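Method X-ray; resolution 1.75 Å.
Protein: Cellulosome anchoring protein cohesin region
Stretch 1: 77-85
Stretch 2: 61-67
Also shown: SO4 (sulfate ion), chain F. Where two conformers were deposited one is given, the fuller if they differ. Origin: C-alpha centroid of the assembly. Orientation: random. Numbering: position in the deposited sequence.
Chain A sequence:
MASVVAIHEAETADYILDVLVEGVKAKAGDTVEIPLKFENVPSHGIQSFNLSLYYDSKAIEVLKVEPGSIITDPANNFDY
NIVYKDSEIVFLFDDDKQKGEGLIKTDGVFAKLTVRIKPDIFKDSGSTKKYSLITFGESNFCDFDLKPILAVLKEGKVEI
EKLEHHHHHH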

# COMPACT_ATOMS: atom_id res chain seq x y z
N ASN A 77 -12.36 3.01 0.71
CA ASN A 77 -11.08 3.60 1.15
C ASN A 77 -9.86 2.69 0.99
O ASN A 77 -8.72 3.16 1.10
CB ASN A 77 -11.16 4.03 2.60
CG ASN A 77 -12.09 5.19 2.82
OD1 ASN A 77 -12.63 5.80 1.89
ND2 ASN A 77 -12.26 5.50 4.06
N PHE A 78 -10.10 1.41 0.73
CA PHE A 78 -9.06 0.37 0.82
C PHE A 78 -8.99 -0.46 -0.46
O PHE A 78 -10.01 -0.97 -0.94
CB PHE A 78 -9.31 -0.51 2.05
CG PHE A 78 -8.30 -1.60 2.22
CD1 PHE A 78 -7.22 -1.43 3.07
CD2 PHE A 78 -8.45 -2.83 1.57
CE1 PHE A 78 -6.29 -2.44 3.24
CE2 PHE A 78 -7.51 -3.84 1.74
CZ PHE A 78 -6.43 -3.65 2.57
N ASP A 79 -7.80 -0.54 -1.03
CA ASP A 79 -7.55 -1.39 -2.18
C ASP A 79 -6.25 -2.13 -1.99
O ASP A 79 -5.36 -1.69 -1.25
CB ASP A 79 -7.40 -0.57 -3.44
CG ASP A 79 -8.72 -0.02 -3.93
OD1 ASP A 79 -9.46 -0.78 -4.60
OD2 ASP A 79 -9.01 1.16 -3.64
N TYR A 80 -6.12 -3.25 -2.68
CA TYR A 80 -4.83 -3.93 -2.75
C TYR A 80 -4.68 -4.54 -4.12
O TYR A 80 -5.66 -4.73 -4.83
CB TYR A 80 -4.76 -5.02 -1.70
CG TYR A 80 -5.57 -6.23 -2.10
CD1 TYR A 80 -4.98 -7.28 -2.80
CD2 TYR A 80 -6.93 -6.30 -1.80
CE1 TYR A 80 -5.74 -8.39 -3.19
CE2 TYR A 80 -7.69 -7.42 -2.18
CZ TYR A 80 -7.08 -8.44 -2.87
OH TYR A 80 -7.84 -9.53 -3.26
N ASN A 81 -3.45 -4.87 -4.46
CA ASN A 81 -3.15 -5.58 -5.68
C ASN A 81 -1.97 -6.51 -5.45
O ASN A 81 -0.95 -6.12 -4.87
CB ASN A 81 -2.75 -4.60 -6.77
CG ASN A 81 -2.42 -5.32 -8.05
OD1 ASN A 81 -3.26 -6.06 -8.58
ND2 ASN A 81 -1.23 -5.13 -8.55
N ILE A 82 -2.09 -7.74 -5.92
CA ILE A 82 -0.96 -8.66 -5.87
C ILE A 82 -0.28 -8.66 -7.23
O ILE A 82 -0.91 -8.99 -8.24
CB ILE A 82 -1.42 -10.07 -5.52
CG1 ILE A 82 -2.13 -10.03 -4.17
CG2 ILE A 82 -0.23 -11.04 -5.48
CD1 ILE A 82 -2.85 -11.29 -3.83
N VAL A 83 0.98 -8.25 -7.23
CA VAL A 83 1.81 -8.31 -8.42
C VAL A 83 2.46 -9.68 -8.43
O VAL A 83 3.55 -9.87 -7.91
CB VAL A 83 2.87 -7.21 -8.45
CG1 VAL A 83 3.57 -7.20 -9.78
CG2 VAL A 83 2.23 -5.83 -8.19
N TYR A 84 1.78 -10.65 -9.04
CA TYR A 84 2.22 -12.04 -9.02
C TYR A 84 3.64 -12.23 -9.54
O TYR A 84 4.42 -12.97 -8.95
CB TYR A 84 1.21 -12.90 -9.77
CG TYR A 84 -0.08 -13.01 -9.04
CD1 TYR A 84 -0.21 -13.85 -7.95
CD2 TYR A 84 -1.18 -12.23 -9.41
CE1 TYR A 84 -1.41 -13.94 -7.25
CE2 TYR A 84 -2.38 -12.31 -8.72
CZ TYR A 84 -2.48 -13.17 -7.64
OH TYR A 84 -3.67 -13.29 -6.94
N LYS A 85 3.99 -11.51 -10.61
CA LYS A 85 5.33 -11.66 -11.18
C LYS A 85 6.44 -11.27 -10.22
O LYS A 85 7.57 -11.76 -10.32
CB LYS A 85 5.44 -10.86 -12.48
CG LYS A 85 6.86 -10.82 -13.04
CD LYS A 85 6.91 -10.25 -14.46
CE LYS A 85 8.24 -10.61 -15.14
NZ LYS A 85 8.45 -9.86 -16.41
S SO4 F . 0.91 -9.76 -12.45
O1 SO4 F . 0.91 -11.18 -12.83
O2 SO4 F . 0.57 -8.93 -13.60
O3 SO4 F . -0.10 -9.54 -11.42
O4 SO4 F . 2.26 -9.41 -12.03
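Stretch 2, residues 61-67: EVLKVEP

Stretch 2 is a strand with one irregularity, at L63, whose phi/psi are -103/-24. It begins earlier in the chain and packs against strand 78-83 of stretch 1. The two run nearly antiparallel, with 162° between their N-to-C directions and a signed crossing angle of 162°. Their axes come within 7.9 Å. No hydrogen bond links the two stretches directly, so the contact rests mainly on side chains. Together they bury 355 Å².

The register follows from the opposed directions. P67 lies across from F78, V65 from Y80, and V62 from I82. The CA-CA distances are 6.9 Å for F78 and P67, 7.3 Å for Y80 and V65, and 8.2 Å for I82 and V62. The strands are therefore somewhat farther apart at the I82 end.

On stretch 1, every second residue of the strand offers a side chain to the contact. F78, Y80 and I82 point toward stretch 2, while N81 points away. On stretch 2, V62, V65 and P67 point toward stretch 1, and L63, K64 and E66 point away. Alternation is interrupted at L63: L63 and K64 both point away, and V62 and V65 both point toward.

P67 sits flat over one face of the F78 ring. Its CB lies 3.6 Å from the ring centroid, 9° off the normal, a CH-pi contact. The closest atoms are F78 CD2 and P67 CB, 3.7 Å apart.

V65 is the main bump of stretch 2 and has the largest covered area, 78 Å². It rests over one face of the Y80 ring, with its CB 3.5 Å from the centroid and 6° off the normal. Y80 CE1 meets V65 CG2 at 3.6 Å. The ring also reaches the backbone, with Y80 CE2 3.4 Å from V65 O.

I82 CD1 rests in the shallow notch where the two valines meet, 3.7 Å from V62 CG1 and 4.1 Å from V65 CG2. Chi1 is m and chi2 is t, which extends the side chain to this point.

Y84 starts sideways, but its end comes nearer to stretch 2. Its OH is 4.5 Å from V62 O, and a water bridges this gap. The water donates to V62 O at 2.9 Å and lies 2.4 Å from Y84 OH.

On the outward side of stretch 2, K64 NZ and E66 OE2 form a salt bridge at 2.9 Å. A sulfate ion binds the end of stretch 1, where K85 N donates to its O4 at 3.1 Å.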

# COMPACT_ATOMS: atom_id res chain seq x y z
N GLU A 61 1.80 -18.91 -1.09
CA GLU A 61 0.80 -18.49 -2.05
C GLU A 61 -0.23 -17.58 -1.37
O GLU A 61 -0.87 -17.96 -0.38
CB GLU A 61 0.10 -19.73 -2.64
CG GLU A 61 -0.93 -19.40 -3.68
CD GLU A 61 -1.61 -20.63 -4.26
OE1 GLU A 61 -1.32 -21.76 -3.79
OE2 GLU A 61 -2.43 -20.46 -5.18
N VAL A 62 -0.40 -16.37 -1.89
CA VAL A 62 -1.38 -15.48 -1.29
C VAL A 62 -2.71 -15.72 -1.96
O VAL A 62 -2.85 -15.60 -3.18
CB VAL A 62 -0.96 -13.99 -1.41
CG1 VAL A 62 -2.02 -13.10 -0.72
CG2 VAL A 62 0.41 -13.80 -0.79
N LEU A 63 -3.70 -16.07 -1.15
CA LEU A 63 -5.01 -16.41 -1.67
C LEU A 63 -6.04 -15.29 -1.49
O LEU A 63 -7.05 -15.24 -2.19
CB LEU A 63 -5.54 -17.65 -0.96
CG LEU A 63 -4.64 -18.88 -1.08
CD1 LEU A 63 -5.29 -20.11 -0.44
CD2 LEU A 63 -4.27 -19.17 -2.54
N LYS A 64 -5.80 -14.43 -0.50
CA LYS A 64 -6.75 -13.35 -0.18
C LYS A 64 -6.05 -12.26 0.60
O LYS A 64 -5.13 -12.52 1.40
CB LYS A 64 -7.88 -13.92 0.70
CG LYS A 64 -9.11 -13.07 0.84
CD LYS A 64 -10.16 -13.77 1.69
CE LYS A 64 -11.41 -12.92 1.83
NZ LYS A 64 -12.48 -13.61 2.60
N VAL A 65 -6.49 -11.02 0.38
CA VAL A 65 -6.09 -9.91 1.22
C VAL A 65 -7.34 -9.20 1.67
O VAL A 65 -8.20 -8.88 0.85
CB VAL A 65 -5.23 -8.95 0.41
CG1 VAL A 65 -4.72 -7.84 1.31
CG2 VAL A 65 -4.09 -9.70 -0.28
N GLU A 66 -7.44 -8.93 2.98
CA GLU A 66 -8.62 -8.28 3.56
C GLU A 66 -8.22 -7.08 4.40
O GLU A 66 -7.22 -7.14 5.09
CB GLU A 66 -9.33 -9.25 4.49
CG GLU A 66 -9.91 -10.49 3.83
CD GLU A 66 -10.25 -11.57 4.83
OE1 GLU A 66 -9.37 -11.94 5.64
OE2 GLU A 66 -11.40 -12.05 4.82
N PRO A 67 -9.04 -6.01 4.39
CA PRO A 67 -8.73 -4.89 5.28
C PRO A 67 -8.93 -5.31 6.73
O PRO A 67 -9.76 -6.18 7.04
CB PRO A 67 -9.75 -3.82 4.89
CG PRO A 67 -10.92 -4.63 4.35
CD PRO A 67 -10.31 -5.81 3.66
O HOH W 1 -4.69 -14.42 -5.05